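Long-range contacts in conserved hypothetical exported protein (Bacteroides fragilis, PDB 4JJA), which is of unknown function but may act as an exo-beta-N-acetylmuramidase that trims peptidoglycan: residues 230-236 with 251-255; 242-247 with 266-271. All coordinates share one frame. Residues are numbered along the deposited sequence.

How the contacts relate
Both contacts lie in the region assigned to the C-terminal NamZ family, their centres about 12 Å apart, and their segments alternate along the chain. Contact 1 is fully buried: helix 224-233 and the 3-10 segment that follows pack on the loop leading into strand 253-256 and on the strand itself through aromatic and aliphatic side chains. Contact 2 lies farther out, about 22 Å from the chain centre against 15 Å, and joins two loops by side-chain packing and backbone polar links, one direct hydrogen bond and a bridging water. The two meet where 242-247 runs beside 251-255: F251 N is 2.8 Å from L243 O, and S242 N is 2.9 Å from G255 O, both probable hydrogen bonds.

Contact 1: 230-236 with 251-255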
loop_
_atom_site.group_PDB
_atom_site.type_symbol
_atom_site.label_atom_id
_atom_site.label_comp_id
_atom_site.label_asym_id
_atom_site.label_seq_id
_atom_site.Cartn_x
_atom_site.Cartn_y
_atom_site.Cartn_z
ATOM N N TYR A 230 -7.610 -5.783 4.873
ATOM C CA TYR A 230 -6.180 -5.854 4.857
ATOM C C TYR A 230 -5.515 -5.212 6.092
ATOM O O TYR A 230 -4.590 -5.841 6.665
ATOM C CB TYR A 230 -5.671 -5.317 3.505
ATOM C CG TYR A 230 -4.204 -5.355 3.253
ATOM C CD1 TYR A 230 -3.512 -6.539 3.088
ATOM C CD2 TYR A 230 -3.508 -4.190 3.047
ATOM C CE1 TYR A 230 -2.148 -6.557 2.841
ATOM C CE2 TYR A 230 -2.151 -4.187 2.792
ATOM C CZ TYR A 230 -1.461 -5.361 2.721
ATOM O OH TYR A 230 -0.099 -5.329 2.472
ATOM N N PRO A 231 -5.940 -4.015 6.513
ATOM C CA PRO A 231 -5.263 -3.452 7.679
ATOM C C PRO A 231 -5.297 -4.307 8.928
ATOM O O PRO A 231 -4.354 -4.288 9.721
ATOM C CB PRO A 231 -6.022 -2.127 7.922
ATOM C CG PRO A 231 -6.610 -1.806 6.603
ATOM C CD PRO A 231 -6.946 -3.096 5.927
ATOM N N SER A 232 -6.398 -5.025 9.107
ATOM C CA SER A 232 -6.597 -5.894 10.278
ATOM C C SER A 232 -5.978 -7.275 10.042
ATOM O O SER A 232 -5.250 -7.798 10.870
ATOM C CB SER A 232 -8.097 -6.046 10.586
ATOM O OG SER A 232 -8.692 -4.798 10.886
ATOM N N ILE A 233 -6.216 -7.836 8.896
ATOM C CA ILE A 233 -5.854 -9.228 8.625
ATOM C C ILE A 233 -4.388 -9.417 8.257
ATOM O O ILE A 233 -3.819 -10.433 8.588
ATOM C CB ILE A 233 -6.825 -9.829 7.555
ATOM C CG1 ILE A 233 -8.227 -9.859 8.134
ATOM C CG2 ILE A 233 -6.414 -11.238 7.080
ATOM C CD1 ILE A 233 -8.443 -10.812 9.298
ATOM N N CYS A 234 -3.746 -8.431 7.653
ATOM C CA CYS A 234 -2.338 -8.556 7.303
ATOM C C CYS A 234 -1.464 -8.657 8.551
ATOM O O CYS A 234 -0.369 -9.161 8.467
ATOM C CB CYS A 234 -1.862 -7.379 6.412
ATOM S SG CYS A 234 -0.331 -7.721 5.525
ATOM N N LEU A 235 -1.970 -8.246 9.718
ATOM C CA LEU A 235 -1.213 -8.481 10.954
ATOM C C LEU A 235 -0.894 -9.937 11.187
ATOM O O LEU A 235 0.086 -10.266 11.883
ATOM C CB LEU A 235 -1.943 -7.842 12.129
ATOM C CG LEU A 235 -2.187 -6.324 11.985
ATOM C CD1 LEU A 235 -2.946 -5.825 13.229
ATOM C CD2 LEU A 235 -0.905 -5.543 11.777
ATOM N N PHE A 236 -1.708 -10.831 10.640
ATOM C CA PHE A 236 -1.420 -12.249 10.747
ATOM C C PHE A 236 -0.144 -12.685 10.055
ATOM O O PHE A 236 0.369 -13.759 10.341
ATOM C CB PHE A 236 -2.582 -13.126 10.275
ATOM C CG PHE A 236 -3.759 -13.191 11.211
ATOM C CD1 PHE A 236 -3.616 -13.701 12.480
ATOM C CD2 PHE A 236 -5.029 -12.802 10.815
ATOM C CE1 PHE A 236 -4.698 -13.865 13.310
ATOM C CE2 PHE A 236 -6.138 -12.936 11.659
ATOM C CZ PHE A 236 -5.947 -13.456 12.920
ATOM N N PHE A 251 -7.116 -12.760 2.400
ATOM C CA PHE A 251 -7.341 -11.600 3.260
ATOM C C PHE A 251 -8.761 -11.466 3.753
ATOM O O PHE A 251 -9.100 -10.459 4.368
ATOM C CB PHE A 251 -6.814 -10.279 2.686
ATOM C CG PHE A 251 -5.312 -10.223 2.633
ATOM C CD1 PHE A 251 -4.578 -9.889 3.745
ATOM C CD2 PHE A 251 -4.643 -10.559 1.497
ATOM C CE1 PHE A 251 -3.210 -9.881 3.693
ATOM C CE2 PHE A 251 -3.288 -10.533 1.461
ATOM C CZ PHE A 251 -2.564 -10.229 2.547
ATOM N N GLN A 252 -9.568 -12.525 3.609
ATOM C CA GLN A 252 -10.971 -12.484 3.996
ATOM C C GLN A 252 -11.360 -13.605 4.940
ATOM O O GLN A 252 -12.525 -13.797 5.246
ATOM C CB GLN A 252 -11.864 -12.511 2.758
ATOM C CG GLN A 252 -11.675 -11.321 1.819
ATOM C CD GLN A 252 -12.080 -11.648 0.413
ATOM O OE1 GLN A 252 -13.269 -11.539 0.093
ATOM N NE2 GLN A 252 -11.149 -12.123 -0.405
ATOM N N VAL A 253 -10.355 -14.380 5.371
ATOM C CA VAL A 253 -10.483 -15.498 6.306
ATOM C C VAL A 253 -9.257 -15.527 7.205
ATOM O O VAL A 253 -8.223 -14.917 6.858
ATOM C CB VAL A 253 -10.645 -16.852 5.555
ATOM C CG1 VAL A 253 -11.795 -16.865 4.548
ATOM C CG2 VAL A 253 -9.314 -17.222 4.881
ATOM N N TYR A 254 -9.349 -16.257 8.310
ATOM C CA TYR A 254 -8.133 -16.605 9.039
ATOM C C TYR A 254 -8.295 -17.971 9.659
ATOM O O TYR A 254 -9.389 -18.371 10.022
ATOM C CB TYR A 254 -7.723 -15.552 10.072
ATOM C CG TYR A 254 -8.647 -15.367 11.231
ATOM C CD1 TYR A 254 -9.739 -14.491 11.137
ATOM C CD2 TYR A 254 -8.451 -16.029 12.431
ATOM C CE1 TYR A 254 -10.552 -14.256 12.240
ATOM C CE2 TYR A 254 -9.276 -15.815 13.506
ATOM C CZ TYR A 254 -10.321 -14.933 13.427
ATOM O OH TYR A 254 -11.155 -14.708 14.505
ATOM N N GLY A 255 -7.210 -18.725 9.752
ATOM C CA GLY A 255 -7.310 -20.037 10.355
ATOM C C GLY A 255 -5.963 -20.729 10.415
ATOM O O GLY A 255 -4.979 -20.253 9.885
#
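Start at F251, whose m rotamer lays the ring alongside the helix. Y230, in the t rotamer, points its ring edge at one face of F251, with CD1 of Y230 3.4 Å from CE1 of F251; the centroids are 5.0 Å apart and the planes at 75°, a T-shaped pair. C234 joins this group, its CB 3.9 Å from CE1 of F251. I233 (m, m) fills the space between the two ends: its CG2 lies 4.0 Å from CD1 of F251, its CD1 4.3 Å from CD1 of Y254. At the far end F236 (m) and Y254 (p) lie at 27° with centroids 5.0 Å apart, slid so far that they barely overlap; CE2 of F236 reaches CB of Y254 at 3.4 Å. Y254 OH hydrogen-bonds D309 of helix 305-314, whose Y306 touches I233 and F236. This apolar seam ties helix 224-233 and the 3-10 segment after it to edge strand 253-256 of the three-stranded antiparallel sheet and the loop leading into it, with helix 305-314 against it.

Contact 2: 242-247 with 266-271; sequences SLGRGT and FTPRSI
Two glycines with positive phi, G244 (97/5) and G246 (91/8), shape the loop 242-247, and the second leaves no room for a side chain: a CB would clash with R269 O. Residues 244-247 form a type II turn around R245 (-59/135) and G246, whose third position classically takes glycine for its positive phi, closed by a weak 3.0 Å bond from T247 N to G244 O; T247 OG1 donates to G244 O at 2.7 Å. Overlapping it at G244, S242 (t) makes an ST turn, its OG accepting from G244 N at 3.0 Å. Residues 268-271 are extended, with G246 and P268 CA atoms 4.2 Å apart. R269 N donates to G246 O at 2.9 Å, and a water bridges G246 O (3.1 Å) and T267 O (2.8 Å). T247 (p) sets CG2 3.6 Å from CD2 of F266 (p), while I271 (p, t) brings CD1 within 3.6 Å of G246 CA. The turn docks on the loop leaving edge strand 265-266, whose F266 packs on C284 of central strand 284-288.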
loop_
_atom_site.group_PDB
_atom_site.type_symbol
_atom_site.label_atom_id
_atom_site.label_comp_id
_atom_site.label_asym_id
_atom_site.label_seq_id
_atom_site.Cartn_x
_atom_site.Cartn_y
_atom_site.Cartn_z
ATOM N N SER A 242 -2.810 -18.661 8.844
ATOM C CA SER A 242 -3.100 -18.391 7.445
ATOM C C SER A 242 -4.189 -17.310 7.351
ATOM O O SER A 242 -5.191 -17.356 8.084
ATOM C CB SER A 242 -3.625 -19.655 6.723
ATOM O OG SER A 242 -4.067 -19.334 5.390
ATOM N N LEU A 243 -4.023 -16.423 6.365
ATOM C CA LEU A 243 -5.024 -15.421 6.059
ATOM C C LEU A 243 -5.668 -15.688 4.697
ATOM O O LEU A 243 -6.290 -14.799 4.081
ATOM C CB LEU A 243 -4.458 -14.012 6.188
ATOM C CG LEU A 243 -3.168 -13.688 5.453
ATOM C CD1 LEU A 243 -3.332 -13.569 3.943
ATOM C CD2 LEU A 243 -2.584 -12.373 5.998
ATOM N N GLY A 244 -5.527 -16.932 4.217
ATOM C CA GLY A 244 -6.236 -17.336 3.006
ATOM C C GLY A 244 -5.474 -17.273 1.712
ATOM O O GLY A 244 -6.076 -17.507 0.653
ATOM N N ARG A 245 -4.189 -16.951 1.740
ATOM C CA ARG A 245 -3.409 -17.150 0.490
ATOM C C ARG A 245 -3.512 -18.632 0.121
ATOM O O ARG A 245 -3.350 -19.490 0.966
ATOM C CB ARG A 245 -1.980 -16.741 0.632
ATOM C CG ARG A 245 -1.748 -15.250 0.807
ATOM C CD ARG A 245 -0.221 -15.044 0.973
ATOM N NE ARG A 245 0.128 -13.714 1.467
ATOM C CZ ARG A 245 0.316 -12.654 0.722
ATOM N NH1 ARG A 245 0.318 -12.760 -0.596
ATOM N NH2 ARG A 245 0.613 -11.485 1.288
ATOM N N GLY A 246 -3.751 -18.906 -1.152
ATOM C CA GLY A 246 -3.983 -20.270 -1.626
ATOM C C GLY A 246 -5.450 -20.694 -1.635
ATOM O O GLY A 246 -5.719 -21.849 -1.923
ATOM N N THR A 247 -6.364 -19.738 -1.366
ATOM C CA THR A 247 -7.769 -20.003 -1.345
ATOM C C THR A 247 -8.475 -18.986 -2.265
ATOM O O THR A 247 -7.876 -18.033 -2.744
ATOM C CB THR A 247 -8.396 -19.933 0.079
ATOM O OG1 THR A 247 -8.568 -18.565 0.467
ATOM C CG2 THR A 247 -7.592 -20.753 1.092
ATOM N N PHE A 266 -10.696 -24.287 5.693
ATOM C CA PHE A 266 -10.163 -24.108 4.353
ATOM C C PHE A 266 -8.828 -24.762 4.244
ATOM O O PHE A 266 -8.159 -24.961 5.231
ATOM C CB PHE A 266 -10.071 -22.619 3.991
ATOM C CG PHE A 266 -9.181 -21.816 4.881
ATOM C CD1 PHE A 266 -9.677 -21.241 6.040
ATOM C CD2 PHE A 266 -7.844 -21.612 4.571
ATOM C CE1 PHE A 266 -8.828 -20.491 6.860
ATOM C CE2 PHE A 266 -7.030 -20.827 5.412
ATOM C CZ PHE A 266 -7.522 -20.274 6.554
ATOM N N THR A 267 -8.394 -25.053 3.030
ATOM C CA THR A 267 -7.095 -25.628 2.805
ATOM C C THR A 267 -6.369 -24.838 1.742
ATOM O O THR A 267 -6.717 -24.877 0.556
ATOM C CB THR A 267 -7.208 -27.116 2.340
ATOM O OG1 THR A 267 -7.970 -27.852 3.317
ATOM C CG2 THR A 267 -5.824 -27.726 2.118
ATOM N N PRO A 268 -5.326 -24.098 2.137
ATOM C CA PRO A 268 -4.513 -23.424 1.141
ATOM C C PRO A 268 -3.938 -24.406 0.102
ATOM O O PRO A 268 -3.428 -25.486 0.453
ATOM C CB PRO A 268 -3.412 -22.749 1.985
ATOM C CG PRO A 268 -4.061 -22.606 3.338
ATOM C CD PRO A 268 -4.822 -23.879 3.497
ATOM N N ARG A 269 -3.969 -24.036 -1.180
ATOM C CA ARG A 269 -3.435 -24.822 -2.278
ATOM C C ARG A 269 -2.363 -24.049 -3.005
ATOM O O ARG A 269 -2.293 -22.816 -2.936
ATOM C CB ARG A 269 -4.555 -25.201 -3.234
ATOM C CG ARG A 269 -5.616 -26.008 -2.587
ATOM C CD ARG A 269 -5.126 -27.322 -1.972
ATOM N NE ARG A 269 -6.230 -28.131 -1.507
ATOM C CZ ARG A 269 -6.098 -29.279 -0.866
ATOM N NH1 ARG A 269 -4.898 -29.766 -0.617
ATOM N NH2 ARG A 269 -7.161 -29.951 -0.463
ATOM N N SER A 270 -1.533 -24.782 -3.746
ATOM C CA SER A 270 -0.425 -24.175 -4.452
ATOM C C SER A 270 -0.916 -23.686 -5.805
ATOM O O SER A 270 -1.176 -24.484 -6.672
ATOM C CB SER A 270 0.680 -25.240 -4.669
ATOM O OG SER A 270 1.759 -24.661 -5.346
ATOM N N ILE A 271 -1.121 -22.386 -5.924
ATOM C CA ILE A 271 -1.761 -21.764 -7.079
ATOM C C ILE A 271 -0.905 -20.621 -7.536
ATOM O O ILE A 271 -0.082 -20.098 -6.784
ATOM C CB ILE A 271 -3.202 -21.320 -6.747
ATOM C CG1 ILE A 271 -3.270 -20.317 -5.574
ATOM C CG2 ILE A 271 -4.113 -22.544 -6.474
ATOM C CD1 ILE A 271 -4.679 -19.903 -5.130
HETATM O O HOH W 1 -8.265 -23.480 -1.375
#